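Local coordinates for C24 protein (Bizionia argentinensis JUB59, PDB 6OV6) that is probably the receptor-binding tip of a temperate bacteriophage's long tail fibre and binds manganese, at residues 146-157 against 269-277; 193-204 against 242-253. All coordinates share one frame; numbering follows the deposited sequence.

Interaction 1: residues 146-157 against 269-277; sequences SGWQLCDGTNGT and TLAYIIYIG
W148 and Y275 face each other as a non-hydrogen-bonded pair where strand segments 148-150 and 269-275 run antiparallel, their N-to-C directions 145° apart. The ladder continues through the hydrogen-bonded pair Q149 and I274, with I274 N reaching Q149 O at 2.8 Å. Where the chain ends, I276 N and G277 N both donate to G147 O, the first almost straight ahead at 2.8 Å, the second on a lone pair. On the sheet face carrying W148 and Y275, the tyrosine CB sits over the indole, 3.7 Å from the centroid of its six-membered ring, in a CH-pi contact. Y275 sends its phenol edge to the five-membered ring, its chi1 of -176° setting CG opposite the backbone N, in a T-shaped pair with planes at 68°. I273 adds its CD1, 3.6 Å from W148 CE3. The face bearing I274 is packed differently: C151 SG lies 3.6 Å from I274 CB, and T157 CG2 slides past I274 CG2. Q149 donates from NE2 to L150 O at 3.0 Å, in the plane of its own amide, which fixes the rotation of that group while I276 CG1 rests on OE1. Strand 135-137 flanks strand 267-275 on its other side, making the latter the centre of a three-stranded sheet. Across the interface, R125, ending helix 120-125 of the second subunit, salt-bridges the G277 carboxylate and accepts W148 NE1 through its carbonyl oxygen.

Interaction 2: residues 193-204 against 242-253; sequences LDSRSINVTVPR and GIDRTLTSTPHS. With MN (manganese (II) ion), chain D.
R204 and D244 meet just beyond one end of the antiparallel pair 199-202/245-248, and L247 packs within it. The arginine lays its guanidinium across the chain at G242, whose carbonyl O sits over one face, 3.2 Å from R204 CZ; this is no hydrogen bond, and NH1 donates to S241 O. D244 turns its carboxylate back to the backbone: OD1 accepts R204 N at 3.0 Å, nearly in line with its own C-O bond. Their charged groups stay beyond salt-bridge distance, R204 NE lying 4.5 Å from D244 OD1. L247 shares a face with V200 and V202, and its CD1 meets V202 CG2 at 3.7 Å, while L247 N bonds to V200 O at 2.7 Å. After the register shifts by one, R196 and H252 form a separate bridge, and H252 NE2 binds manganese at 2.3 Å. With H254 and the same two histidines of both other subunits, six imidazoles enclose the ion, resembling the HxH metal sites in the T4 long tail fibre tip. Strands 199-202 and 245-248 form a two-stranded sheet packed against the other chains: V200 meets L247 of the third subunit, and R245 makes a cation-pi contact with W207 of the second.

In the fold
From the N terminus the chain passes helix 19-27, a mixed sheet and helix 120-125 before residues 146-157 enter interaction 1. It then travels outward, and residues 193-204 form the ascending arm of interaction 2; residues 242-253 return alongside them, closing a loop of 37 residues at the far end. The descending chain finishes in 269-277, so interaction 1 closes a loop of 111 residues, inside which interaction 2 is wholly nested. Their centres are 69 Å apart and they do not touch. Interaction 1 thus ties the C terminus to the base of a long excursion, whereas interaction 2 pairs its two arms and, through manganese, joins the three subunits.

Interaction 1: residues 146-157 against 269-277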
loop_
_atom_site.group_PDB
_atom_site.type_symbol
_atom_site.label_atom_id
_atom_site.label_comp_id
_atom_site.label_asym_id
_atom_site.label_seq_id
_atom_site.Cartn_x
_atom_site.Cartn_y
_atom_site.Cartn_z
ATOM N N SER A 146 -9.150 -23.752 6.125
ATOM C CA SER A 146 -9.172 -24.803 5.125
ATOM C C SER A 146 -9.523 -24.257 3.750
ATOM O O SER A 146 -10.482 -23.488 3.606
ATOM C CB SER A 146 -10.171 -25.894 5.532
ATOM O OG SER A 146 -10.321 -26.843 4.492
ATOM N N GLY A 147 -8.731 -24.640 2.758
ATOM C CA GLY A 147 -8.928 -24.192 1.382
ATOM C C GLY A 147 -8.147 -22.929 1.060
ATOM O O GLY A 147 -8.043 -22.547 -0.102
ATOM N N TRP A 148 -7.592 -22.286 2.079
ATOM C CA TRP A 148 -6.811 -21.047 1.923
ATOM C C TRP A 148 -5.323 -21.311 2.124
ATOM O O TRP A 148 -4.960 -22.233 2.857
ATOM C CB TRP A 148 -7.278 -19.981 2.937
ATOM C CG TRP A 148 -8.689 -19.511 2.729
ATOM C CD1 TRP A 148 -9.837 -20.148 3.115
ATOM C CD2 TRP A 148 -9.098 -18.259 2.156
ATOM N NE1 TRP A 148 -10.936 -19.390 2.777
ATOM C CE2 TRP A 148 -10.510 -18.225 2.184
ATOM C CE3 TRP A 148 -8.398 -17.150 1.624
ATOM C CZ2 TRP A 148 -11.241 -17.126 1.702
ATOM C CZ3 TRP A 148 -9.116 -16.083 1.110
ATOM C CH2 TRP A 148 -10.520 -16.071 1.149
ATOM N N GLN A 149 -4.472 -20.453 1.546
ATOM C CA GLN A 149 -3.029 -20.524 1.756
ATOM C C GLN A 149 -2.446 -19.121 1.650
ATOM O O GLN A 149 -3.065 -18.235 1.065
ATOM C CB GLN A 149 -2.339 -21.454 0.731
ATOM C CG GLN A 149 -2.240 -20.897 -0.683
ATOM C CD GLN A 149 -1.232 -21.653 -1.507
ATOM O OE1 GLN A 149 -1.519 -22.736 -2.035
ATOM N NE2 GLN A 149 -0.047 -21.074 -1.668
ATOM N N LEU A 150 -1.218 -18.962 2.135
ATOM C CA LEU A 150 -0.459 -17.723 2.040
ATOM C C LEU A 150 -0.117 -17.470 0.558
ATOM O O LEU A 150 0.157 -18.422 -0.187
ATOM C CB LEU A 150 0.823 -17.934 2.863
ATOM C CG LEU A 150 1.539 -16.717 3.440
ATOM C CD1 LEU A 150 0.671 -15.993 4.501
ATOM C CD2 LEU A 150 2.877 -17.136 4.037
ATOM N N CYS A 151 -0.159 -16.194 0.107
ATOM C CA CYS A 151 0.260 -15.840 -1.256
ATOM C C CYS A 151 1.797 -15.819 -1.198
ATOM O O CYS A 151 2.404 -14.789 -0.874
ATOM C CB CYS A 151 -0.309 -14.491 -1.679
ATOM S SG CYS A 151 -2.120 -14.491 -1.835
ATOM N N ASP A 152 2.405 -17.002 -1.404
ATOM C CA ASP A 152 3.853 -17.207 -1.266
ATOM C C ASP A 152 4.606 -17.646 -2.532
ATOM O O ASP A 152 5.811 -17.915 -2.469
ATOM C CB ASP A 152 4.116 -18.199 -0.120
ATOM C CG ASP A 152 3.433 -19.560 -0.273
ATOM O OD1 ASP A 152 2.881 -19.834 -1.361
ATOM O OD2 ASP A 152 3.377 -20.306 0.722
ATOM N N GLY A 153 3.928 -17.689 -3.663
ATOM C CA GLY A 153 4.555 -18.106 -4.908
ATOM C C GLY A 153 4.341 -19.575 -5.258
ATOM O O GLY A 153 4.576 -19.950 -6.407
ATOM N N THR A 154 3.886 -20.406 -4.281
ATOM C CA THR A 154 3.576 -21.845 -4.465
ATOM C C THR A 154 2.142 -22.013 -5.007
ATOM O O THR A 154 1.298 -21.135 -4.788
ATOM C CB THR A 154 3.756 -22.629 -3.142
ATOM O OG1 THR A 154 2.721 -22.306 -2.203
ATOM C CG2 THR A 154 5.128 -22.433 -2.509
ATOM N N ASN A 155 1.864 -23.137 -5.713
ATOM C CA ASN A 155 0.539 -23.466 -6.270
ATOM C C ASN A 155 -0.044 -22.376 -7.163
ATOM O O ASN A 155 -1.247 -22.093 -7.107
ATOM C CB ASN A 155 -0.460 -23.890 -5.167
ATOM C CG ASN A 155 0.022 -25.025 -4.285
ATOM O OD1 ASN A 155 0.167 -24.855 -3.082
ATOM N ND2 ASN A 155 0.336 -26.197 -4.860
ATOM N N GLY A 156 0.829 -21.774 -7.970
ATOM C CA GLY A 156 0.488 -20.720 -8.912
ATOM C C GLY A 156 0.124 -19.375 -8.291
ATOM O O GLY A 156 -0.345 -18.489 -9.005
ATOM N N THR A 157 0.347 -19.199 -6.988
ATOM C CA THR A 157 0.011 -17.927 -6.299
ATOM C C THR A 157 1.079 -16.871 -6.531
ATOM O O THR A 157 2.224 -17.197 -6.864
ATOM C CB THR A 157 -0.199 -18.128 -4.768
ATOM O OG1 THR A 157 1.009 -18.497 -4.100
ATOM C CG2 THR A 157 -1.291 -19.120 -4.432
ATOM N N THR A 269 2.085 -4.911 9.284
ATOM C CA THR A 269 2.171 -6.234 8.694
ATOM C C THR A 269 0.852 -7.015 8.813
ATOM O O THR A 269 0.344 -7.234 9.910
ATOM C CB THR A 269 3.345 -7.053 9.312
ATOM O OG1 THR A 269 4.555 -6.307 9.240
ATOM C CG2 THR A 269 3.525 -8.416 8.629
ATOM N N LEU A 270 0.334 -7.447 7.670
ATOM C CA LEU A 270 -0.823 -8.334 7.580
ATOM C C LEU A 270 -0.448 -9.451 6.601
ATOM O O LEU A 270 0.370 -9.239 5.703
ATOM C CB LEU A 270 -2.090 -7.598 7.094
ATOM C CG LEU A 270 -2.660 -6.488 7.991
ATOM C CD1 LEU A 270 -3.897 -5.843 7.336
ATOM C CD2 LEU A 270 -3.057 -7.020 9.382
ATOM N N ALA A 271 -1.086 -10.613 6.712
ATOM C CA ALA A 271 -0.805 -11.673 5.762
ATOM C C ALA A 271 -1.740 -11.542 4.557
ATOM O O ALA A 271 -2.909 -11.173 4.708
ATOM C CB ALA A 271 -1.003 -13.028 6.421
ATOM N N TYR A 272 -1.217 -11.843 3.377
ATOM C CA TYR A 272 -1.979 -11.945 2.133
ATOM C C TYR A 272 -2.244 -13.439 1.937
ATOM O O TYR A 272 -1.302 -14.237 1.829
ATOM C CB TYR A 272 -1.247 -11.378 0.924
ATOM C CG TYR A 272 -1.269 -9.877 0.926
ATOM C CD1 TYR A 272 -2.445 -9.183 0.664
ATOM C CD2 TYR A 272 -0.129 -9.143 1.245
ATOM C CE1 TYR A 272 -2.487 -7.795 0.705
ATOM C CE2 TYR A 272 -0.161 -7.740 1.293
ATOM C CZ TYR A 272 -1.355 -7.078 1.054
ATOM O OH TYR A 272 -1.468 -5.715 1.132
ATOM N N ILE A 273 -3.513 -13.814 1.966
ATOM C CA ILE A 273 -3.909 -15.217 1.777
ATOM C C ILE A 273 -4.832 -15.313 0.570
ATOM O O ILE A 273 -5.404 -14.307 0.145
ATOM C CB ILE A 273 -4.526 -15.860 3.046
ATOM C CG1 ILE A 273 -5.899 -15.208 3.442
ATOM C CG2 ILE A 273 -3.505 -15.962 4.217
ATOM C CD1 ILE A 273 -6.687 -15.979 4.549
ATOM N N ILE A 274 -5.022 -16.524 0.035
ATOM C CA ILE A 274 -5.891 -16.680 -1.125
ATOM C C ILE A 274 -6.636 -18.012 -1.065
ATOM O O ILE A 274 -6.115 -18.981 -0.533
ATOM C CB ILE A 274 -5.082 -16.511 -2.439
ATOM C CG1 ILE A 274 -5.977 -16.263 -3.671
ATOM C CG2 ILE A 274 -4.032 -17.610 -2.649
ATOM C CD1 ILE A 274 -5.306 -15.551 -4.770
ATOM N N TYR A 275 -7.843 -18.032 -1.589
ATOM C CA TYR A 275 -8.613 -19.256 -1.606
ATOM C C TYR A 275 -8.215 -20.097 -2.832
ATOM O O TYR A 275 -8.308 -19.625 -3.949
ATOM C CB TYR A 275 -10.106 -18.958 -1.599
ATOM C CG TYR A 275 -10.926 -20.226 -1.527
ATOM C CD1 TYR A 275 -11.069 -20.921 -0.331
ATOM C CD2 TYR A 275 -11.521 -20.758 -2.664
ATOM C CE1 TYR A 275 -11.814 -22.099 -0.264
ATOM C CE2 TYR A 275 -12.249 -21.951 -2.612
ATOM C CZ TYR A 275 -12.390 -22.615 -1.413
ATOM O OH TYR A 275 -13.123 -23.776 -1.373
ATOM N N ILE A 276 -7.795 -21.335 -2.595
ATOM C CA ILE A 276 -7.391 -22.289 -3.632
ATOM C C ILE A 276 -8.521 -23.299 -3.890
ATOM O O ILE A 276 -8.931 -23.472 -5.033
ATOM C CB ILE A 276 -6.025 -22.964 -3.287
ATOM C CG1 ILE A 276 -4.873 -21.908 -3.170
ATOM C CG2 ILE A 276 -5.646 -24.088 -4.298
ATOM C CD1 ILE A 276 -4.477 -21.097 -4.491
ATOM N N GLY A 277 -9.021 -23.919 -2.836
ATOM C CA GLY A 277 -10.099 -24.911 -2.951
ATOM C C GLY A 277 -10.002 -25.965 -1.859
ATOM O O GLY A 277 -8.866 -26.290 -1.434
ATOM O OXT GLY A 277 -11.064 -26.491 -1.461
HETATM O O HOH W 1 1.465 -13.692 1.287
#

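Interaction 2: residues 193-204 against 242-253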
loop_
_atom_site.group_PDB
_atom_site.type_symbol
_atom_site.label_atom_id
_atom_site.label_comp_id
_atom_site.label_asym_id
_atom_site.label_seq_id
_atom_site.Cartn_x
_atom_site.Cartn_y
_atom_site.Cartn_z
ATOM N N LEU A 193 27.948 19.376 -5.674
ATOM C CA LEU A 193 28.189 20.742 -5.218
ATOM C C LEU A 193 28.821 21.528 -6.356
ATOM O O LEU A 193 29.612 20.968 -7.128
ATOM C CB LEU A 193 29.163 20.743 -4.018
ATOM C CG LEU A 193 28.658 20.241 -2.636
ATOM C CD1 LEU A 193 27.352 20.842 -2.267
ATOM C CD2 LEU A 193 28.472 18.715 -2.589
ATOM N N ASP A 194 28.528 22.830 -6.429
ATOM C CA ASP A 194 29.150 23.659 -7.466
ATOM C C ASP A 194 30.571 24.067 -6.996
ATOM O O ASP A 194 30.939 23.757 -5.851
ATOM C CB ASP A 194 28.254 24.859 -7.828
ATOM C CG ASP A 194 27.951 25.847 -6.722
ATOM O OD1 ASP A 194 28.125 25.492 -5.539
ATOM O OD2 ASP A 194 27.567 26.982 -7.040
ATOM N N SER A 195 31.382 24.665 -7.901
ATOM C CA SER A 195 32.786 25.047 -7.648
ATOM C C SER A 195 32.878 26.517 -7.295
ATOM O O SER A 195 32.195 27.331 -7.927
ATOM C CB SER A 195 33.659 24.772 -8.873
ATOM O OG SER A 195 33.798 23.381 -9.085
ATOM N N ARG A 196 33.685 26.867 -6.267
ATOM C CA ARG A 196 33.836 28.262 -5.839
ATOM C C ARG A 196 35.296 28.604 -5.620
ATOM O O ARG A 196 36.106 27.732 -5.273
ATOM C CB ARG A 196 33.047 28.554 -4.549
ATOM C CG ARG A 196 31.552 28.181 -4.596
ATOM C CD ARG A 196 30.643 29.346 -4.977
ATOM N NE ARG A 196 29.244 28.918 -5.134
ATOM C CZ ARG A 196 28.284 29.117 -4.234
ATOM N NH1 ARG A 196 28.545 29.766 -3.105
ATOM N NH2 ARG A 196 27.049 28.687 -4.464
ATOM N N SER A 197 35.614 29.896 -5.833
ATOM C CA SER A 197 36.938 30.498 -5.593
ATOM C C SER A 197 36.791 31.453 -4.421
ATOM O O SER A 197 35.697 31.961 -4.171
ATOM C CB SER A 197 37.397 31.315 -6.804
ATOM O OG SER A 197 37.922 30.459 -7.805
ATOM N N ILE A 198 37.888 31.723 -3.719
ATOM C CA ILE A 198 37.897 32.688 -2.633
ATOM C C ILE A 198 38.911 33.766 -3.001
ATOM O O ILE A 198 39.731 33.558 -3.894
ATOM C CB ILE A 198 38.139 32.086 -1.206
ATOM C CG1 ILE A 198 39.425 31.230 -1.092
ATOM C CG2 ILE A 198 36.901 31.337 -0.662
ATOM C CD1 ILE A 198 40.714 32.025 -0.779
ATOM N N ASN A 199 38.829 34.911 -2.328
ATOM C CA ASN A 199 39.793 35.995 -2.475
ATOM C C ASN A 199 40.527 36.139 -1.163
ATOM O O ASN A 199 39.939 35.942 -0.100
ATOM C CB ASN A 199 39.122 37.335 -2.823
ATOM C CG ASN A 199 38.774 37.524 -4.281
ATOM O OD1 ASN A 199 39.149 36.741 -5.169
ATOM N ND2 ASN A 199 38.172 38.655 -4.585
ATOM N N VAL A 200 41.814 36.502 -1.233
ATOM C CA VAL A 200 42.630 36.746 -0.052
ATOM C C VAL A 200 43.486 37.988 -0.331
ATOM O O VAL A 200 43.873 38.207 -1.476
ATOM C CB VAL A 200 43.437 35.468 0.371
ATOM C CG1 VAL A 200 44.560 35.120 -0.615
ATOM C CG2 VAL A 200 43.961 35.591 1.780
ATOM N N THR A 201 43.713 38.824 0.681
ATOM C CA THR A 201 44.540 40.032 0.537
ATOM C C THR A 201 45.844 39.838 1.277
ATOM O O THR A 201 45.832 39.653 2.491
ATOM C CB THR A 201 43.800 41.299 0.997
ATOM O OG1 THR A 201 42.610 41.421 0.215
ATOM C CG2 THR A 201 44.666 42.588 0.845
ATOM N N VAL A 202 46.958 39.882 0.548
ATOM C CA VAL A 202 48.281 39.706 1.158
ATOM C C VAL A 202 48.773 41.101 1.538
ATOM O O VAL A 202 48.918 41.943 0.652
ATOM C CB VAL A 202 49.302 38.947 0.253
ATOM C CG1 VAL A 202 50.615 38.688 1.012
ATOM C CG2 VAL A 202 48.705 37.631 -0.256
ATOM N N PRO A 203 49.028 41.372 2.827
ATOM C CA PRO A 203 49.502 42.717 3.203
ATOM C C PRO A 203 50.990 42.945 2.944
ATOM O O PRO A 203 51.804 42.025 3.090
ATOM C CB PRO A 203 49.191 42.791 4.700
ATOM C CG PRO A 203 49.318 41.375 5.165
ATOM C CD PRO A 203 48.933 40.482 4.006
ATOM N N ARG A 204 51.348 44.182 2.576
ATOM C CA ARG A 204 52.757 44.579 2.423
ATOM C C ARG A 204 53.351 44.869 3.825
ATOM O O ARG A 204 54.576 44.830 3.988
ATOM C CB ARG A 204 52.924 45.803 1.486
ATOM C CG ARG A 204 52.143 47.062 1.952
ATOM C CD ARG A 204 52.478 48.296 1.160
ATOM N NE ARG A 204 51.561 49.376 1.519
ATOM C CZ ARG A 204 51.864 50.669 1.509
ATOM N NH1 ARG A 204 53.082 51.072 1.165
ATOM N NH2 ARG A 204 50.964 51.569 1.879
ATOM N N GLY A 242 54.676 49.239 -2.396
ATOM C CA GLY A 242 53.615 50.235 -2.510
ATOM C C GLY A 242 52.201 49.807 -2.185
ATOM O O GLY A 242 51.407 50.628 -1.702
ATOM N N ILE A 243 51.845 48.534 -2.462
ATOM C CA ILE A 243 50.456 48.087 -2.283
ATOM C C ILE A 243 50.314 46.726 -1.611
ATOM O O ILE A 243 51.244 45.907 -1.634
ATOM C CB ILE A 243 49.724 48.047 -3.681
ATOM C CG1 ILE A 243 50.408 47.029 -4.661
ATOM C CG2 ILE A 243 49.591 49.458 -4.334
ATOM C CD1 ILE A 243 49.569 46.596 -5.892
ATOM N N ASP A 244 49.097 46.467 -1.098
ATOM C CA ASP A 244 48.671 45.145 -0.640
ATOM C C ASP A 244 48.254 44.395 -1.913
ATOM O O ASP A 244 48.027 45.022 -2.943
ATOM C CB ASP A 244 47.469 45.224 0.306
ATOM C CG ASP A 244 47.775 45.918 1.611
ATOM O OD1 ASP A 244 48.923 45.799 2.095
ATOM O OD2 ASP A 244 46.869 46.580 2.150
ATOM N N ARG A 245 48.149 43.060 -1.853
ATOM C CA ARG A 245 47.783 42.281 -3.053
ATOM C C ARG A 245 46.528 41.431 -2.853
ATOM O O ARG A 245 46.554 40.491 -2.062
ATOM C CB ARG A 245 48.945 41.371 -3.504
ATOM C CG ARG A 245 50.286 42.078 -3.652
ATOM C CD ARG A 245 50.306 43.194 -4.682
ATOM N NE ARG A 245 50.104 42.706 -6.048
ATOM C CZ ARG A 245 51.018 42.064 -6.762
ATOM N NH1 ARG A 245 52.214 41.802 -6.244
ATOM N NH2 ARG A 245 50.748 41.678 -8.001
ATOM N N THR A 246 45.451 41.729 -3.597
ATOM C CA THR A 246 44.202 40.938 -3.525
ATOM C C THR A 246 44.257 39.857 -4.602
ATOM O O THR A 246 44.395 40.157 -5.790
ATOM C CB THR A 246 42.941 41.803 -3.568
ATOM O OG1 THR A 246 42.975 42.671 -2.435
ATOM C CG2 THR A 246 41.651 40.950 -3.480
ATOM N N LEU A 247 44.204 38.597 -4.170
ATOM C CA LEU A 247 44.376 37.466 -5.073
ATOM C C LEU A 247 43.147 36.581 -5.131
ATOM O O LEU A 247 42.429 36.499 -4.150
ATOM C CB LEU A 247 45.567 36.625 -4.568
ATOM C CG LEU A 247 46.901 37.378 -4.285
ATOM C CD1 LEU A 247 47.904 36.455 -3.637
ATOM C CD2 LEU A 247 47.467 37.992 -5.554
ATOM N N THR A 248 42.943 35.884 -6.266
ATOM C CA THR A 248 41.835 34.934 -6.415
ATOM C C THR A 248 42.406 33.526 -6.463
ATOM O O THR A 248 43.353 33.262 -7.206
ATOM C CB THR A 248 40.961 35.228 -7.649
ATOM O OG1 THR A 248 40.505 36.586 -7.538
ATOM C CG2 THR A 248 39.748 34.232 -7.772
ATOM N N SER A 249 41.816 32.642 -5.684
ATOM C CA SER A 249 42.216 31.251 -5.625
ATOM C C SER A 249 41.742 30.485 -6.844
ATOM O O SER A 249 40.940 30.975 -7.645
ATOM C CB SER A 249 41.643 30.596 -4.367
ATOM O OG SER A 249 40.276 30.235 -4.520
ATOM N N THR A 250 42.244 29.263 -6.963
ATOM C CA THR A 250 41.814 28.270 -7.931
ATOM C C THR A 250 40.423 27.787 -7.430
ATOM O O THR A 250 40.200 27.789 -6.211
ATOM C CB THR A 250 42.783 27.091 -7.912
ATOM O OG1 THR A 250 42.833 26.563 -6.584
ATOM C CG2 THR A 250 44.179 27.464 -8.421
ATOM N N PRO A 251 39.496 27.369 -8.323
ATOM C CA PRO A 251 38.177 26.881 -7.831
ATOM C C PRO A 251 38.284 25.573 -7.063
ATOM O O PRO A 251 39.256 24.841 -7.205
ATOM C CB PRO A 251 37.346 26.659 -9.110
ATOM C CG PRO A 251 38.164 27.238 -10.244
ATOM C CD PRO A 251 39.608 27.261 -9.797
ATOM N N HIS A 252 37.285 25.284 -6.232
ATOM C CA HIS A 252 37.235 24.004 -5.532
ATOM C C HIS A 252 35.776 23.619 -5.317
ATOM O O HIS A 252 34.901 24.484 -5.266
ATOM C CB HIS A 252 37.949 24.058 -4.163
ATOM C CG HIS A 252 37.108 24.671 -3.091
ATOM N ND1 HIS A 252 36.865 26.034 -3.055
ATOM C CD2 HIS A 252 36.431 24.075 -2.078
ATOM C CE1 HIS A 252 36.070 26.225 -2.019
ATOM N NE2 HIS A 252 35.766 25.074 -1.416
ATOM N N SER A 253 35.542 22.328 -5.136
ATOM C CA SER A 253 34.217 21.788 -4.827
ATOM C C SER A 253 34.417 20.779 -3.702
ATOM O O SER A 253 35.515 20.686 -3.164
ATOM C CB SER A 253 33.626 21.103 -6.058
ATOM O OG SER A 253 32.246 20.868 -5.820
HETATM MN MN MN D . 34.253 24.838 0.265
#